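Local coordinates for protein enoyl-CoA hydratase (Mycobacterium avium, PDB 3OC7) that probably catalyses the reversible addition of water to the double bond of enoyl-CoA thioesters in fatty acid metabolism, as in other crotonase-family hydratases, at residues A153-P161 with R229-E240. Sequence-based numbering, arbitrary orientation.
Sequences AIISLTLLP and RFDRDAERLAEE. With EDO (1,2-ethanediol), chain B.
Leu-157 enters the long helix 212-245 as a knob into a hole formed by Phe-230, Asp-233, Ala-234 and Leu-237, a worked example of how a short helix of the crotonase fold is packed against a long one without a hydrogen bond between them. Leu-157 CD1 makes a CH-pi contact over the face of Phe-230, 4.1 Å from the ring centroid and 20° off the normal, while Leu-157 CD2 lies 3.8 Å from Leu-237 CD1. Thr-158 CG2 meets the same ring at its edge. Leu-157 O, buried here, meets Arg-229 CD at 3.7 Å and has no hydrogen-bonding partner in the model. Farther along helix 212-245, the end of Ile-154 reaches the backbone, its CD1 3.8 Å from Ala-238 N; helix 86-106 packs on the same side chain. At the other end, with CG anti to the backbone N (chi1 -176°) and a bend at chi3, Arg-229 runs across Pro-161, whose CG is 3.6 Å from Arg-229 NE. Leu-221 of the second subunit packs against Ser-156, Leu-160 and Leu-237. There a 1,2-ethanediol, probably from the crystallisation liquor, also hydrogen-bonded to Leu-221 O of that subunit, accepts at O1 from Arg-229 NH1 (3.0 Å) and donates from O1 to Asp-233 OD2 at 2.8 Å.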
ATOM      1  N   ALA A 153      17.702   4.431   8.818  1.00 10.72           N
ATOM      2  CA  ALA A 153      17.383   3.208   9.559  1.00 10.74           C
ATOM      3  C   ALA A 153      16.222   3.312  10.577  1.00 10.82           C
ATOM      4  O   ALA A 153      15.157   2.702  10.373  1.00 10.59           O
ATOM      5  CB  ALA A 153      18.670   2.591  10.189  1.00 11.32           C
ATOM      6  N   ILE A 154      16.423   4.081  11.648  1.00 11.89           N
ATOM      7  CA  ILE A 154      15.402   4.243  12.697  1.00 12.67           C
ATOM      8  C   ILE A 154      14.068   4.809  12.175  1.00 11.69           C
ATOM      9  O   ILE A 154      12.984   4.339  12.600  1.00 11.69           O
ATOM     10  CB  ILE A 154      15.920   5.103  13.882  1.00 13.32           C
ATOM     11  CG1 ILE A 154      16.880   4.258  14.737  1.00 16.96           C
ATOM     12  CG2 ILE A 154      14.720   5.731  14.697  1.00 15.37           C
ATOM     13  CD1 ILE A 154      16.195   3.204  15.654  1.00 16.06           C
ATOM     14  N   ILE A 155      14.129   5.785  11.262  1.00 11.26           N
ATOM     15  CA  ILE A 155      12.886   6.408  10.767  1.00 10.97           C
ATOM     16  C   ILE A 155      12.022   5.467   9.884  1.00 10.09           C
ATOM     17  O   ILE A 155      10.826   5.729   9.676  1.00  9.91           O
ATOM     18  CB  ILE A 155      13.120   7.786  10.089  1.00 10.29           C
ATOM     19  CG1 ILE A 155      13.953   7.661   8.811  1.00 12.46           C
ATOM     20  CG2 ILE A 155      13.752   8.802  11.070  1.00 12.39           C
ATOM     21  CD1 ILE A 155      14.237   8.998   8.127  1.00 13.62           C
ATOM     22  N   SER A 156      12.633   4.376   9.393  1.00  9.99           N
ATOM     23  CA  SER A 156      11.923   3.308   8.651  1.00  9.31           C
ATOM     24  C   SER A 156      10.752   2.681   9.441  1.00  9.75           C
ATOM     25  O   SER A 156       9.781   2.185   8.840  1.00  9.10           O
ATOM     26  CB  SER A 156      12.893   2.211   8.149  1.00  9.70           C
ATOM     27  OG  SER A 156      13.769   2.676   7.116  1.00 10.19           O
ATOM     28  N   LEU A 157      10.836   2.722  10.776  1.00  9.47           N
ATOM     29  CA  LEU A 157       9.777   2.202  11.667  1.00  9.63           C
ATOM     30  C   LEU A 157       8.372   2.816  11.412  1.00  8.27           C
ATOM     31  O   LEU A 157       7.357   2.118  11.531  1.00 10.00           O
ATOM     32  CB  LEU A 157      10.166   2.375  13.153  1.00  9.72           C
ATOM     33  CG  LEU A 157      11.319   1.519  13.686  1.00 10.53           C
ATOM     34  CD1 LEU A 157      11.774   2.023  15.067  1.00 12.86           C
ATOM     35  CD2 LEU A 157      10.945   0.032  13.707  1.00 11.75           C
ATOM     36  N   THR A 158       8.348   4.115  11.068  1.00  8.59           N
ATOM     37  CA  THR A 158       7.086   4.813  10.701  1.00  9.14           C
ATOM     38  C   THR A 158       6.938   5.168   9.203  1.00  9.91           C
ATOM     39  O   THR A 158       5.797   5.334   8.742  1.00 10.53           O
ATOM     40  CB  THR A 158       6.817   6.084  11.586  1.00  8.40           C
ATOM     41  OG1 THR A 158       7.859   7.061  11.400  1.00  9.33           O
ATOM     42  CG2 THR A 158       6.638   5.713  13.085  1.00 10.09           C
ATOM     43  N   LEU A 159       8.046   5.276   8.449  1.00  9.91           N
ATOM     44  CA  LEU A 159       7.965   5.534   6.990  1.00 10.43           C
ATOM     45  C   LEU A 159       7.539   4.325   6.146  1.00 10.03           C
ATOM     46  O   LEU A 159       6.692   4.456   5.230  1.00 10.63           O
ATOM     47  CB  LEU A 159       9.290   6.101   6.435  1.00 10.72           C
ATOM     48  CG  LEU A 159       9.749   7.482   6.921  1.00 11.97           C
ATOM     49  CD1 LEU A 159      10.968   7.908   6.112  1.00 13.68           C
ATOM     50  CD2 LEU A 159       8.635   8.523   6.839  1.00 13.59           C
ATOM     51  N   LEU A 160       8.104   3.149   6.420  1.00  8.82           N
ATOM     52  CA  LEU A 160       7.801   1.982   5.560  1.00  9.76           C
ATOM     53  C   LEU A 160       6.340   1.463   5.622  1.00  9.77           C
ATOM     54  O   LEU A 160       5.833   0.995   4.589  1.00 10.70           O
ATOM     55  CB  LEU A 160       8.847   0.857   5.698  1.00 10.47           C
ATOM     56  CG  LEU A 160      10.293   1.226   5.305  1.00 10.89           C
ATOM     57  CD1 LEU A 160      11.199   0.000   5.470  1.00 15.66           C
ATOM     58  CD2 LEU A 160      10.418   1.820   3.883  1.00 12.81           C
ATOM     59  N   PRO A 161       5.654   1.568   6.782  1.00  9.35           N
ATOM     60  CA  PRO A 161       4.202   1.224   6.791  1.00  9.68           C
ATOM     61  C   PRO A 161       3.287   2.217   6.032  1.00  9.53           C
ATOM     62  O   PRO A 161       2.158   1.852   5.705  1.00 11.89           O
ATOM     63  CB  PRO A 161       3.836   1.190   8.295  1.00  9.93           C
ATOM     64  CG  PRO A 161       5.143   1.134   9.007  1.00 11.90           C
ATOM     65  CD  PRO A 161       6.186   1.769   8.145  1.00  9.92           C
ATOM     66  N   ARG A 229       5.905  -3.972  14.326  1.00 15.36           N
ATOM     67  CA  ARG A 229       7.183  -3.690  13.637  1.00 14.16           C
ATOM     68  C   ARG A 229       8.249  -3.149  14.614  1.00 13.74           C
ATOM     69  O   ARG A 229       9.417  -3.577  14.564  1.00 12.94           O
ATOM     70  CB  ARG A 229       6.961  -2.745  12.427  1.00 14.90           C
ATOM     71  CG  ARG A 229       8.209  -2.452  11.584  1.00 15.71           C
ATOM     72  CD  ARG A 229       7.977  -1.393  10.498  1.00 16.20           C
ATOM     73  NE  ARG A 229       7.076  -1.854   9.434  1.00 19.05           N
ATOM     74  CZ  ARG A 229       7.464  -2.318   8.248  1.00 20.73           C
ATOM     75  NH1 ARG A 229       8.752  -2.397   7.937  1.00 21.32           N
ATOM     76  NH2 ARG A 229       6.545  -2.696   7.364  1.00 22.78           N
ATOM     77  N   PHE A 230       7.848  -2.234  15.509  1.00 13.07           N
ATOM     78  CA  PHE A 230       8.720  -1.762  16.605  1.00 12.92           C
ATOM     79  C   PHE A 230       9.215  -2.951  17.463  1.00 13.11           C
ATOM     80  O   PHE A 230      10.418  -3.061  17.747  1.00 12.91           O
ATOM     81  CB  PHE A 230       7.993  -0.745  17.521  1.00 12.13           C
ATOM     82  CG  PHE A 230       7.988   0.710  17.029  1.00 10.85           C
ATOM     83  CD1 PHE A 230       7.175   1.118  15.975  1.00 10.98           C
ATOM     84  CD2 PHE A 230       8.755   1.691  17.703  1.00 11.75           C
ATOM     85  CE1 PHE A 230       7.140   2.476  15.566  1.00 10.30           C
ATOM     86  CE2 PHE A 230       8.735   3.055  17.314  1.00 11.23           C
ATOM     87  CZ  PHE A 230       7.918   3.451  16.241  1.00  9.72           C
ATOM     88  N   ASP A 231       8.302  -3.838  17.875  1.00 14.23           N
ATOM     89  CA  ASP A 231       8.665  -5.021  18.676  1.00 15.62           C
ATOM     90  C   ASP A 231       9.749  -5.886  17.982  1.00 15.79           C
ATOM     91  O   ASP A 231      10.722  -6.296  18.628  1.00 16.71           O
ATOM     92  CB  ASP A 231       7.423  -5.882  18.973  1.00 16.48           C
ATOM     93  CG  ASP A 231       6.509  -5.288  20.036  1.00 18.57           C
ATOM     94  OD1 ASP A 231       6.922  -4.391  20.809  1.00 17.50           O
ATOM     95  OD2 ASP A 231       5.353  -5.766  20.106  1.00 22.38           O
ATOM     96  N   ARG A 232       9.579  -6.142  16.680  1.00 15.75           N
ATOM     97  CA  ARG A 232      10.523  -6.969  15.900  1.00 16.36           C
ATOM     98  C   ARG A 232      11.882  -6.314  15.584  1.00 15.03           C
ATOM     99  O   ARG A 232      12.923  -7.005  15.634  1.00 15.83           O
ATOM    100  CB  ARG A 232       9.890  -7.427  14.574  1.00 16.71           C
ATOM    101  CG  ARG A 232       8.629  -8.267  14.684  1.00 20.56           C
ATOM    102  CD  ARG A 232       8.256  -8.884  13.320  1.00 23.09           C
ATOM    103  NE  ARG A 232       8.055  -7.888  12.263  1.00 25.28           N
ATOM    104  CZ  ARG A 232       6.888  -7.310  11.965  1.00 25.11           C
ATOM    105  NH1 ARG A 232       5.788  -7.624  12.633  1.00 26.31           N
ATOM    106  NH2 ARG A 232       6.822  -6.411  10.987  1.00 24.89           N
ATOM    107  N   ASP A 233      11.882  -5.007  15.261  1.00 14.44           N
ATOM    108  CA  ASP A 233      12.984  -4.335  14.519  1.00 13.93           C
ATOM    109  C   ASP A 233      13.718  -3.152  15.216  1.00 12.62           C
ATOM    110  O   ASP A 233      14.823  -2.772  14.784  1.00 12.36           O
ATOM    111  CB  ASP A 233      12.484  -3.821  13.142  1.00 14.49           C
ATOM    112  CG  ASP A 233      12.094  -4.933  12.171  1.00 17.11           C
ATOM    113  OD1 ASP A 233      12.431  -6.115  12.388  1.00 19.12           O
ATOM    114  OD2 ASP A 233      11.448  -4.596  11.148  1.00 17.79           O
ATOM    115  N   ALA A 234      13.138  -2.548  16.260  1.00 13.50           N
ATOM    116  CA  ALA A 234      13.734  -1.329  16.844  1.00 12.89           C
ATOM    117  C   ALA A 234      15.184  -1.479  17.345  1.00 13.15           C
ATOM    118  O   ALA A 234      16.023  -0.596  17.091  1.00 13.68           O
ATOM    119  CB  ALA A 234      12.828  -0.758  17.955  1.00 12.85           C
ATOM    120  N   GLU A 235      15.462  -2.565  18.078  1.00 13.85           N
ATOM    121  CA  GLU A 235      16.817  -2.771  18.609  1.00 14.41           C
ATOM    122  C   GLU A 235      17.860  -3.031  17.508  1.00 14.53           C
ATOM    123  O   GLU A 235      18.931  -2.415  17.535  1.00 14.49           O
ATOM    124  CB  GLU A 235      16.847  -3.842  19.710  1.00 14.95           C
ATOM    125  CG  GLU A 235      18.260  -4.136  20.278  1.00 16.69           C
ATOM    126  CD  GLU A 235      18.910  -2.955  21.008  1.00 17.16           C
ATOM    127  OE1 GLU A 235      18.205  -2.020  21.446  1.00 17.85           O
ATOM    128  OE2 GLU A 235      20.153  -2.981  21.155  1.00 20.16           O
ATOM    129  N   ARG A 236      17.535  -3.914  16.556  1.00 14.99           N
ATOM    130  CA  ARG A 236      18.403  -4.185  15.401  0.50 15.17           C
ATOM    131  C   ARG A 236      18.710  -2.910  14.606  1.00 14.71           C
ATOM    132  O   ARG A 236      19.869  -2.675  14.218  1.00 15.29           O
ATOM    133  CB  ARG A 236      17.795  -5.270  14.493  0.50 15.33           C
ATOM    134  CG  ARG A 236      18.704  -5.739  13.354  0.50 18.01           C
ATOM    135  CD  ARG A 236      18.016  -6.764  12.469  0.50 19.74           C
ATOM    136  NE  ARG A 236      16.690  -6.317  12.054  0.50 21.37           N
ATOM    137  CZ  ARG A 236      16.457  -5.554  10.991  0.50 21.68           C
ATOM    138  NH1 ARG A 236      17.458  -5.149  10.221  0.50 21.84           N
ATOM    139  NH2 ARG A 236      15.215  -5.200  10.694  0.50 21.61           N
ATOM    140  N   LEU A 237      17.686  -2.073  14.375  1.00 13.51           N
ATOM    141  CA  LEU A 237      17.870  -0.801  13.656  1.00 12.87           C
ATOM    142  C   LEU A 237      18.712   0.237  14.418  1.00 13.04           C
ATOM    143  O   LEU A 237      19.476   0.982  13.797  1.00 12.84           O
ATOM    144  CB  LEU A 237      16.527  -0.205  13.177  1.00 12.72           C
ATOM    145  CG  LEU A 237      15.738  -0.998  12.113  1.00 11.51           C
ATOM    146  CD1 LEU A 237      14.298  -0.397  12.009  1.00 13.64           C
ATOM    147  CD2 LEU A 237      16.429  -1.034  10.737  1.00 14.31           C
ATOM    148  N   ALA A 238      18.580   0.276  15.753  1.00 12.94           N
ATOM    149  CA  ALA A 238      19.426   1.156  16.588  1.00 12.83           C
ATOM    150  C   ALA A 238      20.919   0.772  16.517  1.00 12.98           C
ATOM    151  O   ALA A 238      21.782   1.649  16.388  1.00 13.56           O
ATOM    152  CB  ALA A 238      18.910   1.190  18.075  1.00 12.87           C
ATOM    153  N   GLU A 239      21.212  -0.530  16.563  1.00 12.94           N
ATOM    154  CA  GLU A 239      22.600  -1.035  16.419  1.00 13.85           C
ATOM    155  C   GLU A 239      23.190  -0.726  15.024  1.00 13.90           C
ATOM    156  O   GLU A 239      24.353  -0.308  14.902  1.00 14.59           O
ATOM    157  CB  GLU A 239      22.678  -2.535  16.772  1.00 14.42           C
ATOM    158  CG  GLU A 239      22.356  -2.806  18.259  1.00 16.43           C
ATOM    159  CD  GLU A 239      22.340  -4.279  18.658  1.00 20.86           C
ATOM    160  OE1 GLU A 239      22.903  -5.124  17.943  1.00 22.35           O
ATOM    161  OE2 GLU A 239      21.752  -4.584  19.722  1.00 21.43           O
ATOM    162  N   GLU A 240      22.382  -0.902  13.971  1.00 13.82           N
ATOM    163  CA  GLU A 240      22.799  -0.537  12.608  1.00 13.75           C
ATOM    164  C   GLU A 240      23.142   0.958  12.472  1.00 14.03           C
ATOM    165  O   GLU A 240      24.173   1.320  11.880  1.00 13.54           O
ATOM    166  CB  GLU A 240      21.717  -0.944  11.584  1.00 13.68           C
ATOM    167  CG  GLU A 240      22.042  -0.530  10.136  1.00 16.65           C
ATOM    168  CD  GLU A 240      20.998  -0.963   9.103  1.00 20.37           C
ATOM    169  OE1 GLU A 240      20.024  -1.674   9.446  1.00 22.47           O
ATOM    170  OE2 GLU A 240      21.178  -0.594   7.917  1.00 22.40           O
TER
HETATM  171  C1  EDO B 264      12.513  -2.295   8.999  1.00 26.09           C
HETATM  172  O1  EDO B 264      11.245  -2.288   9.666  1.00 24.77           O
HETATM  173  C2  EDO B 264      12.422  -3.077   7.695  1.00 26.07           C
HETATM  174  O2  EDO B 264      13.720  -3.051   7.083  1.00 25.60           O